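Glycoside hydrolase family protein (Novosphingobium sp. PP1Y, PDB 6Q2F) probably hydrolyses terminal alpha-L-rhamnose from glycosides and binds a sodium ion. Local coordinates at residues S137-P142 with L462-F467; E470-Y475 with G567-V572. All coordinates share one frame; numbering follows the deposited sequence.

Contact 1 (S137-P142 with L462-F467); sequences SETGGP and LEVDKF
Two loops meet here next to the C-terminal end of barrel strand 127-131, one following that strand and the other leading into helix 469-487. L462 contributes only backbone: its O receives G141 N at 3.2 Å, with the donor above the carbonyl plane, and its N gives a hydrogen bond to a water 3.0 Å away. E463 faces G140, the single bridged pair, where a CB on G140 would clash with E463 CA and L462 O. The E463 chain bends at chi2 (-76°) and brings its carboxylate to the other backbone. OE2 takes E138 N at 2.8 Å (166° at the hydrogen) and OE1 takes T139 N at 2.9 Å (161°), each through its syn lone pair, so two successive N-H groups, the first belonging to the cis S137-E138 peptide, grip one acid. V464 N donates to T139 O at 2.9 Å, in the carbonyl plane, while CG1 packs against that threonine. D465 turns away, its OD2 paired with K151. K466 bends back so that NZ meets the anti lone pair of E463 OE1 at 2.7 Å in a salt bridge, T139 OG1 at 2.8 Å and V464 O at 2.9 Å; H565 also bonds to that hydroxyl. An alanine in place of E463 would probably cost two N-H groups their acceptor and K466 its carboxylate partner, leaving K466 its hydroxyl and carbonyl bonds but loosening the hold on loop 137-142. With two N-H donors and an ammonium around it, the E463 carboxylate is likely to stay ionised, although buried.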
loop_
_atom_site.group_PDB
_atom_site.type_symbol
_atom_site.label_atom_id
_atom_site.label_comp_id
_atom_site.label_asym_id
_atom_site.label_seq_id
_atom_site.Cartn_x
_atom_site.Cartn_y
_atom_site.Cartn_z
ATOM N N SER A 137 -10.609 8.287 5.098
ATOM C CA SER A 137 -10.570 8.094 3.658
ATOM C C SER A 137 -11.961 8.082 3.016
ATOM O O SER A 137 -12.892 7.772 3.656
ATOM C CB SER A 137 -9.802 6.840 3.297
ATOM O OG SER A 137 -10.598 5.719 3.354
ATOM N N GLU A 138 -12.097 8.430 1.748
ATOM C CA GLU A 138 -11.039 8.875 0.876
ATOM C C GLU A 138 -11.273 10.349 0.606
ATOM O O GLU A 138 -10.598 11.172 1.128
ATOM C CB GLU A 138 -11.068 8.103 -0.421
ATOM C CG GLU A 138 -10.076 8.579 -1.464
ATOM C CD GLU A 138 -8.644 8.341 -1.067
ATOM O OE1 GLU A 138 -7.775 9.016 -1.567
ATOM O OE2 GLU A 138 -8.406 7.490 -0.229
ATOM N N THR A 139 -12.260 10.650 -0.214
ATOM C CA THR A 139 -12.662 12.000 -0.545
ATOM C C THR A 139 -14.156 11.955 -0.737
ATOM O O THR A 139 -14.652 11.798 -1.808
ATOM C CB THR A 139 -11.954 12.581 -1.783
ATOM O OG1 THR A 139 -11.884 11.617 -2.809
ATOM C CG2 THR A 139 -10.595 13.038 -1.459
ATOM N N GLY A 140 -14.860 12.093 0.359
ATOM C CA GLY A 140 -16.301 11.960 0.379
ATOM C C GLY A 140 -16.870 12.682 1.584
ATOM O O GLY A 140 -16.205 12.852 2.617
ATOM N N GLY A 141 -18.120 13.115 1.433
ATOM C CA GLY A 141 -18.843 13.777 2.491
ATOM C C GLY A 141 -20.201 14.218 1.987
ATOM O O GLY A 141 -20.485 14.165 0.788
ATOM N N PRO A 142 -21.085 14.651 2.895
ATOM C CA PRO A 142 -22.456 14.973 2.470
ATOM C C PRO A 142 -22.546 16.177 1.552
ATOM O O PRO A 142 -23.626 16.429 1.018
ATOM C CB PRO A 142 -23.205 15.232 3.791
ATOM C CG PRO A 142 -22.152 15.535 4.772
ATOM C CD PRO A 142 -20.903 14.780 4.344
ATOM N N LEU A 462 -21.443 10.707 0.029
ATOM C CA LEU A 462 -20.889 10.037 -1.140
ATOM C C LEU A 462 -19.412 10.355 -1.347
ATOM O O LEU A 462 -18.985 11.509 -1.247
ATOM C CB LEU A 462 -21.679 10.444 -2.380
ATOM C CG LEU A 462 -23.146 10.025 -2.328
ATOM C CD1 LEU A 462 -23.897 10.631 -3.520
ATOM C CD2 LEU A 462 -23.240 8.496 -2.350
ATOM N N GLU A 463 -18.634 9.313 -1.632
ATOM C CA GLU A 463 -17.340 9.504 -2.258
ATOM C C GLU A 463 -17.522 10.240 -3.583
ATOM O O GLU A 463 -18.350 9.857 -4.408
ATOM C CB GLU A 463 -16.670 8.138 -2.465
ATOM C CG GLU A 463 -16.209 7.468 -1.149
ATOM C CD GLU A 463 -14.928 8.096 -0.604
ATOM O OE1 GLU A 463 -14.255 8.825 -1.367
ATOM O OE2 GLU A 463 -14.591 7.860 0.579
ATOM N N VAL A 464 -16.758 11.312 -3.780
ATOM C CA VAL A 464 -16.864 12.077 -5.017
ATOM C C VAL A 464 -16.369 11.230 -6.193
ATOM O O VAL A 464 -15.483 10.377 -6.050
ATOM C CB VAL A 464 -16.073 13.399 -4.928
ATOM C CG1 VAL A 464 -14.549 13.141 -4.933
ATOM C CG2 VAL A 464 -16.431 14.320 -6.111
ATOM N N ASP A 465 -16.967 11.448 -7.357
ATOM C CA ASP A 465 -16.594 10.765 -8.591
ATOM C C ASP A 465 -15.109 10.983 -8.882
ATOM O O ASP A 465 -14.690 12.088 -9.225
ATOM C CB ASP A 465 -17.484 11.282 -9.739
ATOM C CG ASP A 465 -17.113 10.683 -11.099
ATOM O OD1 ASP A 465 -16.066 10.001 -11.194
ATOM O OD2 ASP A 465 -17.875 10.898 -12.066
ATOM N N LYS A 466 -14.303 9.930 -8.720
ATOM C CA LYS A 466 -12.854 10.061 -8.772
ATOM C C LYS A 466 -12.333 10.323 -10.183
ATOM O O LYS A 466 -11.154 10.668 -10.335
ATOM C CB LYS A 466 -12.207 8.793 -8.201
ATOM C CG LYS A 466 -12.756 8.361 -6.826
ATOM C CD LYS A 466 -12.130 9.178 -5.698
ATOM C CE LYS A 466 -12.739 8.793 -4.329
ATOM N NZ LYS A 466 -13.727 9.804 -3.816
ATOM N N PHE A 467 -13.168 10.155 -11.207
ATOM C CA PHE A 467 -12.767 10.376 -12.590
ATOM C C PHE A 467 -13.165 11.748 -13.122
ATOM O O PHE A 467 -12.887 12.045 -14.287
ATOM C CB PHE A 467 -13.362 9.273 -13.477
ATOM C CG PHE A 467 -13.208 7.886 -12.911
ATOM C CD1 PHE A 467 -11.943 7.356 -12.689
ATOM C CD2 PHE A 467 -14.328 7.105 -12.623
ATOM C CE1 PHE A 467 -11.782 6.084 -12.171
ATOM C CE2 PHE A 467 -14.173 5.829 -12.095
ATOM C CZ PHE A 467 -12.896 5.320 -11.859
HETATM O O HOH W 1 -23.540 12.819 -0.242
#

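Contact 2 (E470-Y475 with G567-V572); sequences EAVREY and GTVADV
Helices 469-487 and 543-575, which precede the neighbouring parallel strands 497-502 and 579-582 of a (beta/alpha)8 barrel, pack side by side here in the same general direction. Their local axes approach to 9.2 Å and cross at -39°, and no hydrogen bond joins the two segments. The tight part is made by carbon contacts. V472 directs CG1, anti to its backbone N, at T568, reaching T568 CB at 4.0 Å, and the same methyl lies 4.1 Å from V569 CG2. The T568 methyl CG2 sits between V472 CG1 and R473, 3.8 Å from R473 CB; the T568 hydroxyl is spent within the helix on E564 O. R473, the most covered residue, belongs to this part too. It leaves the helix extended, then bends at chi3 (-75°), which lays the guanidinium over buried V572: CG2 of the valine sits over one face, offset toward the rim, 3.7 Å from R473 NH1. That nitrogen is held by salt bridges to E575 and E477, which should help fix the plane of the group. The loose side lies at D571, an exposed residue whose opposite charge makes no direct pairing, as R473 NH2 and D571 OD2 stand 4.7 Å apart. A water at the guanidinium edge, in its plane, spans the gap instead, accepting from R473 NH2 at 2.9 Å and donating to D571 OD2 at 2.8 Å.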
loop_
_atom_site.group_PDB
_atom_site.type_symbol
_atom_site.label_atom_id
_atom_site.label_comp_id
_atom_site.label_asym_id
_atom_site.label_seq_id
_atom_site.Cartn_x
_atom_site.Cartn_y
_atom_site.Cartn_z
ATOM N N GLU A 470 -13.591 18.267 -12.090
ATOM C CA GLU A 470 -14.371 19.361 -11.531
ATOM C C GLU A 470 -15.063 18.944 -10.236
ATOM O O GLU A 470 -15.125 19.722 -9.281
ATOM C CB GLU A 470 -15.394 19.855 -12.555
ATOM C CG GLU A 470 -16.392 20.847 -11.978
ATOM C CD GLU A 470 -15.736 22.134 -11.498
ATOM O OE1 GLU A 470 -14.604 22.461 -11.961
ATOM O OE2 GLU A 470 -16.343 22.820 -10.656
ATOM N N ALA A 471 -15.626 17.737 -10.199
ATOM C CA ALA A 471 -16.334 17.295 -9.002
ATOM C C ALA A 471 -15.357 17.136 -7.839
ATOM O O ALA A 471 -15.644 17.550 -6.707
ATOM C CB ALA A 471 -17.058 15.971 -9.278
ATOM N N VAL A 472 -14.180 16.564 -8.123
ATOM C CA VAL A 472 -13.134 16.421 -7.119
ATOM C C VAL A 472 -12.738 17.785 -6.572
ATOM O O VAL A 472 -12.625 17.973 -5.354
ATOM C CB VAL A 472 -11.929 15.668 -7.711
ATOM C CG1 VAL A 472 -10.763 15.727 -6.731
ATOM C CG2 VAL A 472 -12.310 14.219 -7.990
ATOM N N ARG A 473 -12.566 18.771 -7.459
ATOM C CA ARG A 473 -12.156 20.105 -7.030
ATOM C C ARG A 473 -13.206 20.756 -6.147
ATOM O O ARG A 473 -12.874 21.387 -5.137
ATOM C CB ARG A 473 -11.888 20.988 -8.246
ATOM C CG ARG A 473 -11.610 22.449 -7.905
ATOM C CD ARG A 473 -11.229 23.232 -9.185
ATOM N NE ARG A 473 -9.875 22.918 -9.629
ATOM C CZ ARG A 473 -8.792 23.517 -9.149
ATOM N NH1 ARG A 473 -8.913 24.456 -8.214
ATOM N NH2 ARG A 473 -7.601 23.200 -9.618
ATOM N N GLU A 474 -14.480 20.640 -6.531
ATOM C CA GLU A 474 -15.552 21.189 -5.708
ATOM C C GLU A 474 -15.588 20.497 -4.357
ATOM O O GLU A 474 -15.713 21.149 -3.320
ATOM C CB GLU A 474 -16.910 21.043 -6.406
ATOM C CG GLU A 474 -17.097 21.887 -7.660
ATOM C CD GLU A 474 -18.463 21.646 -8.320
ATOM O OE1 GLU A 474 -19.342 21.053 -7.661
ATOM O OE2 GLU A 474 -18.652 22.039 -9.494
ATOM N N TYR A 475 -15.480 19.168 -4.352
ATOM C CA TYR A 475 -15.398 18.452 -3.085
ATOM C C TYR A 475 -14.289 19.026 -2.203
ATOM O O TYR A 475 -14.522 19.385 -1.048
ATOM C CB TYR A 475 -15.164 16.954 -3.310
ATOM C CG TYR A 475 -14.729 16.313 -2.019
ATOM C CD1 TYR A 475 -15.665 15.952 -1.057
ATOM C CD2 TYR A 475 -13.377 16.128 -1.730
ATOM C CE1 TYR A 475 -15.277 15.407 0.132
ATOM C CE2 TYR A 475 -12.975 15.601 -0.528
ATOM C CZ TYR A 475 -13.927 15.223 0.397
ATOM O OH TYR A 475 -13.523 14.686 1.587
ATOM N N GLY A 567 -4.222 14.262 -9.388
ATOM C CA GLY A 567 -3.728 15.531 -9.914
ATOM C C GLY A 567 -4.502 16.730 -9.373
ATOM O O GLY A 567 -3.920 17.722 -8.927
ATOM N N THR A 568 -5.834 16.635 -9.374
ATOM C CA THR A 568 -6.667 17.728 -8.865
ATOM C C THR A 568 -6.447 17.945 -7.371
ATOM O O THR A 568 -6.376 19.087 -6.899
ATOM C CB THR A 568 -8.135 17.425 -9.147
ATOM O OG1 THR A 568 -8.281 17.063 -10.520
ATOM C CG2 THR A 568 -9.002 18.630 -8.848
ATOM N N VAL A 569 -6.323 16.857 -6.609
ATOM C CA VAL A 569 -6.097 16.989 -5.173
ATOM C C VAL A 569 -4.816 17.770 -4.928
ATOM O O VAL A 569 -4.783 18.718 -4.129
ATOM C CB VAL A 569 -6.051 15.604 -4.508
ATOM C CG1 VAL A 569 -5.452 15.725 -3.136
ATOM C CG2 VAL A 569 -7.458 15.005 -4.414
ATOM N N ALA A 570 -3.753 17.426 -5.673
ATOM C CA ALA A 570 -2.480 18.118 -5.498
ATOM C C ALA A 570 -2.588 19.567 -5.942
ATOM O O ALA A 570 -2.048 20.463 -5.292
ATOM C CB ALA A 570 -1.359 17.395 -6.266
ATOM N N ASP A 571 -3.293 19.819 -7.047
ATOM C CA ASP A 571 -3.472 21.194 -7.520
ATOM C C ASP A 571 -4.170 22.049 -6.474
ATOM O O ASP A 571 -3.727 23.154 -6.151
ATOM C CB ASP A 571 -4.275 21.206 -8.823
ATOM C CG ASP A 571 -3.501 20.649 -9.992
ATOM O OD1 ASP A 571 -2.293 20.384 -9.812
ATOM O OD2 ASP A 571 -4.110 20.485 -11.079
ATOM N N VAL A 572 -5.287 21.547 -5.950
ATOM C CA VAL A 572 -6.060 22.306 -4.967
ATOM C C VAL A 572 -5.252 22.510 -3.695
ATOM O O VAL A 572 -5.248 23.598 -3.118
ATOM C CB VAL A 572 -7.394 21.602 -4.677
ATOM C CG1 VAL A 572 -8.123 22.321 -3.546
ATOM C CG2 VAL A 572 -8.235 21.576 -5.952
HETATM O O HOH W 2 -6.772 21.125 -11.389
#

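Both contacts are largely buried and their centres lie about 11 Å apart, yet they differ in kind. Contact 1 joins irregular loops, the first near the sodium site through S137 and D503, and relies on a network of polar bonds to backbone atoms. Contact 2 joins helices, whose backbone groups bond within each helix, so side-chain packing does the work and charge enters through R473, whose guanidinium packs on V572 and reaches D571 through water. The same helices serve both: V464 rests on A471 and V472, T139 on Y475, and K466 on H565 of helix 543-575. Segment 462-467 leads almost directly into helix 469-487, so the contacts follow along the chain and touch in space.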